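PDB 6OZE: endonuclease V from Homo sapiens, which probably cleaves RNA next to inosine, as a metal-dependent endoribonuclease of the RNase H-like clan. Local coordinates for residues Asp24-Ala27 with Trp28-Asp31; Leu99-Gln102 with Leu103-Lys106. The protein carries 4 engineered substitutions. One frame throughout, in Å; residues are numbered along the deposited sequence.

In the fold
Contact 1 and contact 2 lie in different parts of an RNase H-like domain built round a mixed, eight-stranded sheet. Residues 24-31 form part of the loop between helix 3-17 and strand 39-47, which lies between strands 54-63 and 115-118 in the sheet. Residues 99-106 close helix 89-106, which packs on strands 54-63 and 69-78. The two do not touch: their centres are 24 Å apart and their nearest atoms about 11 Å, and each centre is about 19 Å from that of the chain. Of the two, contact 1 sits close to a bound sodium ion, about 8 Å from the side chain of W28. L37, Q38 and F64 form one of the two sodium sites.

Contact 1: residues Asp24-Ala27 with Trp28-Asp31; sequences DTEA and WQRD
The side-chain oxygen of Q29 reaches back to two consecutive backbone amides, those of T25 and E26. T25 N donates to Q29 OE1 over 2.8 Å, within the plane of the side-chain carbonyl. E26 N comes to the same Q29 OE1 at 2.9 Å, from above that plane and with the straighter N-H (156°). The other end of the amide is also used, because Q29 NE2 donates to the carbonyl of R206, and bonds at both ends hold the group against rotation. With CG beside the backbone N (chi1 -63°) and the chain extended beyond it, Q29 spans the distance to the two amides. These bonds lie at the entrance to a short 3-10 turn in the loop joining helix 3-17 to strand 39-47. In that turn Q29 N donates to E26 O (3.1 Å) and R30 N to A27 O (3.1 Å), both i to i+3. E26 O has a second neighbour: the R30 guanidinium lies with one face over it, its CZ 3.7 Å from the oxygen. E26 CB lies 3.4 Å from W28 NE1; beyond it the chain bends at chi2, which carries the carboxylate back toward T25. There E26 OE2 accepts from T25 OG1 at 2.8 Å, on the anti side, and forms a salt bridge with R206, which also bonds T25 OG1. The carboxylate of D24 passes obliquely by Q29, with OD1 3.6 Å from Q29 CB, while its OD2 is hydrogen-bonded to S208.

Contact 2: residues Leu99-Gln102 with Leu103-Lys106; sequences LVQQ and LREK
The last two turns of helix 89-106, which lies against strands 54-63 and 69-78, carry a chain of polar side chains along one flank. Its middle member is Q101, whose amide links R104 and E105. Q101 NE2 donates to E105 OE2 over 3.0 Å in a nearly straight bond (173°). The acceptor lies in the plane of the Q101 amide, but the N-H arrives from above the carboxylate, whose plane is turned 77° from the amide. On the other side of the same amide, Q101 OE1 receives a weak bond from R104 NE at 3.3 Å. Here the two flat groups are only 21° apart, and OE1 meets the guanidinium at its edge. A water completes the link, donating to Q101 OE1 and accepting from R104 NH2. A bend at chi2, after CG leaves anti to the backbone N, swings the Q101 amide over toward the following turn, where both partners lie. On another flank Q102 and K106 run side by side, with Q102 NE2 3.1 Å from K106 NZ; both are donors, and K106 NZ is hydrogen-bonded to the hydroxyl of Y71. The backbone underneath is regular, with i to i+4 bonds such as K106 N to Q102 O at 2.8 Å. L99 and L103 face the sheet, L99 touching A57 and L59 and L103 touching L59 and V61, while V100 packs on M111. An amide offers both an acceptor and a donor, and Q101 spends one on the cationic R104 and the other on the anionic E105, which should fix the flip of its amide and probably lets it mediate between the opposite charges.

Contact 1: residues Asp24-Ala27 with Trp28-Asp31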
# COMPACT_ATOMS: atom_id res chain seq x y z
N ASP A 24 4.77 -14.40 7.43
CA ASP A 24 3.45 -14.86 7.01
C ASP A 24 2.73 -15.48 8.20
O ASP A 24 3.33 -16.20 9.01
CB ASP A 24 3.61 -15.89 5.90
CG ASP A 24 4.22 -15.28 4.65
OD1 ASP A 24 3.75 -14.20 4.24
OD2 ASP A 24 5.18 -15.87 4.11
N THR A 25 1.44 -15.19 8.32
CA THR A 25 0.64 -15.73 9.40
C THR A 25 -0.52 -16.60 8.93
O THR A 25 -1.16 -17.24 9.77
CB THR A 25 0.09 -14.59 10.29
OG1 THR A 25 -0.73 -13.71 9.52
CG2 THR A 25 1.24 -13.79 10.90
N GLU A 26 -0.79 -16.67 7.63
CA GLU A 26 -1.93 -17.41 7.10
C GLU A 26 -1.44 -18.50 6.16
O GLU A 26 -0.45 -18.31 5.44
CB GLU A 26 -2.86 -16.49 6.32
CG GLU A 26 -3.16 -15.18 7.05
CD GLU A 26 -3.74 -15.40 8.43
OE1 GLU A 26 -4.65 -16.25 8.56
OE2 GLU A 26 -3.28 -14.74 9.38
N ALA A 27 -2.14 -19.64 6.17
CA ALA A 27 -1.77 -20.75 5.31
C ALA A 27 -1.75 -20.34 3.84
O ALA A 27 -0.88 -20.79 3.08
CB ALA A 27 -2.72 -21.93 5.52
N TRP A 28 -2.68 -19.48 3.42
CA TRP A 28 -2.75 -19.13 2.01
C TRP A 28 -1.49 -18.41 1.54
O TRP A 28 -1.13 -18.49 0.37
CB TRP A 28 -4.01 -18.32 1.67
CG TRP A 28 -4.12 -16.96 2.32
CD1 TRP A 28 -4.85 -16.64 3.43
CD2 TRP A 28 -3.50 -15.73 1.89
NE1 TRP A 28 -4.73 -15.30 3.72
CE2 TRP A 28 -3.90 -14.72 2.80
CE3 TRP A 28 -2.64 -15.39 0.84
CZ2 TRP A 28 -3.47 -13.40 2.69
CZ3 TRP A 28 -2.22 -14.08 0.72
CH2 TRP A 28 -2.64 -13.09 1.64
N GLN A 29 -0.80 -17.71 2.45
CA GLN A 29 0.39 -16.97 2.07
C GLN A 29 1.56 -17.88 1.77
O GLN A 29 2.50 -17.46 1.09
CB GLN A 29 0.77 -16.00 3.19
CG GLN A 29 -0.28 -14.94 3.46
CD GLN A 29 0.01 -14.18 4.73
OE1 GLN A 29 0.33 -14.78 5.75
NE2 GLN A 29 -0.07 -12.84 4.67
N ARG A 30 1.54 -19.11 2.28
CA ARG A 30 2.63 -20.05 2.13
C ARG A 30 2.39 -21.05 1.01
O ARG A 30 3.13 -22.03 0.88
CB ARG A 30 2.89 -20.78 3.45
CG ARG A 30 3.19 -19.82 4.62
CD ARG A 30 3.49 -20.56 5.91
NE ARG A 30 2.28 -21.07 6.55
CZ ARG A 30 1.65 -20.48 7.56
NH1 ARG A 30 2.11 -19.34 8.05
NH2 ARG A 30 0.56 -21.02 8.08
N ASP A 31 1.36 -20.83 0.19
CA ASP A 31 1.07 -21.69 -0.95
C ASP A 31 1.49 -20.99 -2.23
O ASP A 31 1.24 -19.80 -2.40
CB ASP A 31 -0.43 -21.97 -1.02
CG ASP A 31 -0.77 -22.95 -2.11
OD1 ASP A 31 -0.62 -24.17 -1.88
OD2 ASP A 31 -1.17 -22.51 -3.21

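Contact 2: residues Leu99-Gln102 with Leu103-Lys106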
# COMPACT_ATOMS: atom_id res chain seq x y z
N LEU A 99 -13.28 3.16 6.55
CA LEU A 99 -13.88 2.40 5.45
C LEU A 99 -13.82 0.91 5.71
O LEU A 99 -14.78 0.18 5.43
CB LEU A 99 -13.18 2.72 4.13
CG LEU A 99 -13.39 4.15 3.60
CD1 LEU A 99 -12.49 4.38 2.36
CD2 LEU A 99 -14.84 4.39 3.27
N VAL A 100 -12.69 0.42 6.24
CA VAL A 100 -12.57 -1.00 6.53
C VAL A 100 -13.57 -1.41 7.61
O VAL A 100 -14.23 -2.45 7.50
CB VAL A 100 -11.12 -1.34 6.92
CG1 VAL A 100 -11.02 -2.80 7.36
CG2 VAL A 100 -10.19 -1.07 5.76
N GLN A 101 -13.72 -0.59 8.65
CA GLN A 101 -14.66 -0.93 9.71
C GLN A 101 -16.10 -0.91 9.21
O GLN A 101 -16.90 -1.79 9.57
CB GLN A 101 -14.49 -0.01 10.92
CG GLN A 101 -15.30 -0.47 12.13
CD GLN A 101 -14.88 -1.86 12.62
OE1 GLN A 101 -13.73 -2.26 12.46
NE2 GLN A 101 -15.82 -2.59 13.20
N GLN A 102 -16.46 0.07 8.37
CA GLN A 102 -17.79 0.06 7.76
C GLN A 102 -18.05 -1.25 7.03
O GLN A 102 -19.12 -1.86 7.17
CB GLN A 102 -17.94 1.24 6.80
CG GLN A 102 -19.21 1.14 5.96
CD GLN A 102 -19.23 2.09 4.78
OE1 GLN A 102 -18.21 2.66 4.40
NE2 GLN A 102 -20.41 2.27 4.18
N LEU A 103 -17.07 -1.70 6.25
CA LEU A 103 -17.22 -2.98 5.56
C LEU A 103 -17.37 -4.13 6.56
O LEU A 103 -18.25 -4.98 6.42
CB LEU A 103 -16.01 -3.21 4.65
CG LEU A 103 -16.05 -4.53 3.88
CD1 LEU A 103 -17.33 -4.64 3.06
CD2 LEU A 103 -14.80 -4.65 3.00
N ARG A 104 -16.53 -4.15 7.60
CA ARG A 104 -16.53 -5.24 8.57
C ARG A 104 -17.89 -5.40 9.23
O ARG A 104 -18.30 -6.52 9.57
CB ARG A 104 -15.44 -5.03 9.62
CG ARG A 104 -14.95 -6.31 10.30
CD ARG A 104 -14.09 -6.03 11.53
NE ARG A 104 -12.88 -5.25 11.24
CZ ARG A 104 -11.68 -5.77 11.00
NH1 ARG A 104 -11.51 -7.09 11.01
NH2 ARG A 104 -10.65 -4.98 10.76
N GLU A 105 -18.61 -4.29 9.43
CA GLU A 105 -19.93 -4.34 10.06
C GLU A 105 -21.05 -4.49 9.04
O GLU A 105 -22.07 -5.14 9.33
CB GLU A 105 -20.14 -3.08 10.89
CG GLU A 105 -19.15 -2.94 12.04
CD GLU A 105 -19.24 -1.60 12.74
OE1 GLU A 105 -20.05 -0.75 12.31
OE2 GLU A 105 -18.49 -1.39 13.71
N LYS A 106 -20.90 -3.91 7.85
CA LYS A 106 -21.95 -3.94 6.85
C LYS A 106 -21.98 -5.28 6.11
O LYS A 106 -23.05 -5.87 5.92
CB LYS A 106 -21.77 -2.78 5.87
CG LYS A 106 -22.67 -2.81 4.65
CD LYS A 106 -22.47 -1.57 3.78
CE LYS A 106 -21.02 -1.39 3.38
NZ LYS A 106 -20.80 -0.28 2.39
O HOH W 1 -10.91 -2.23 11.62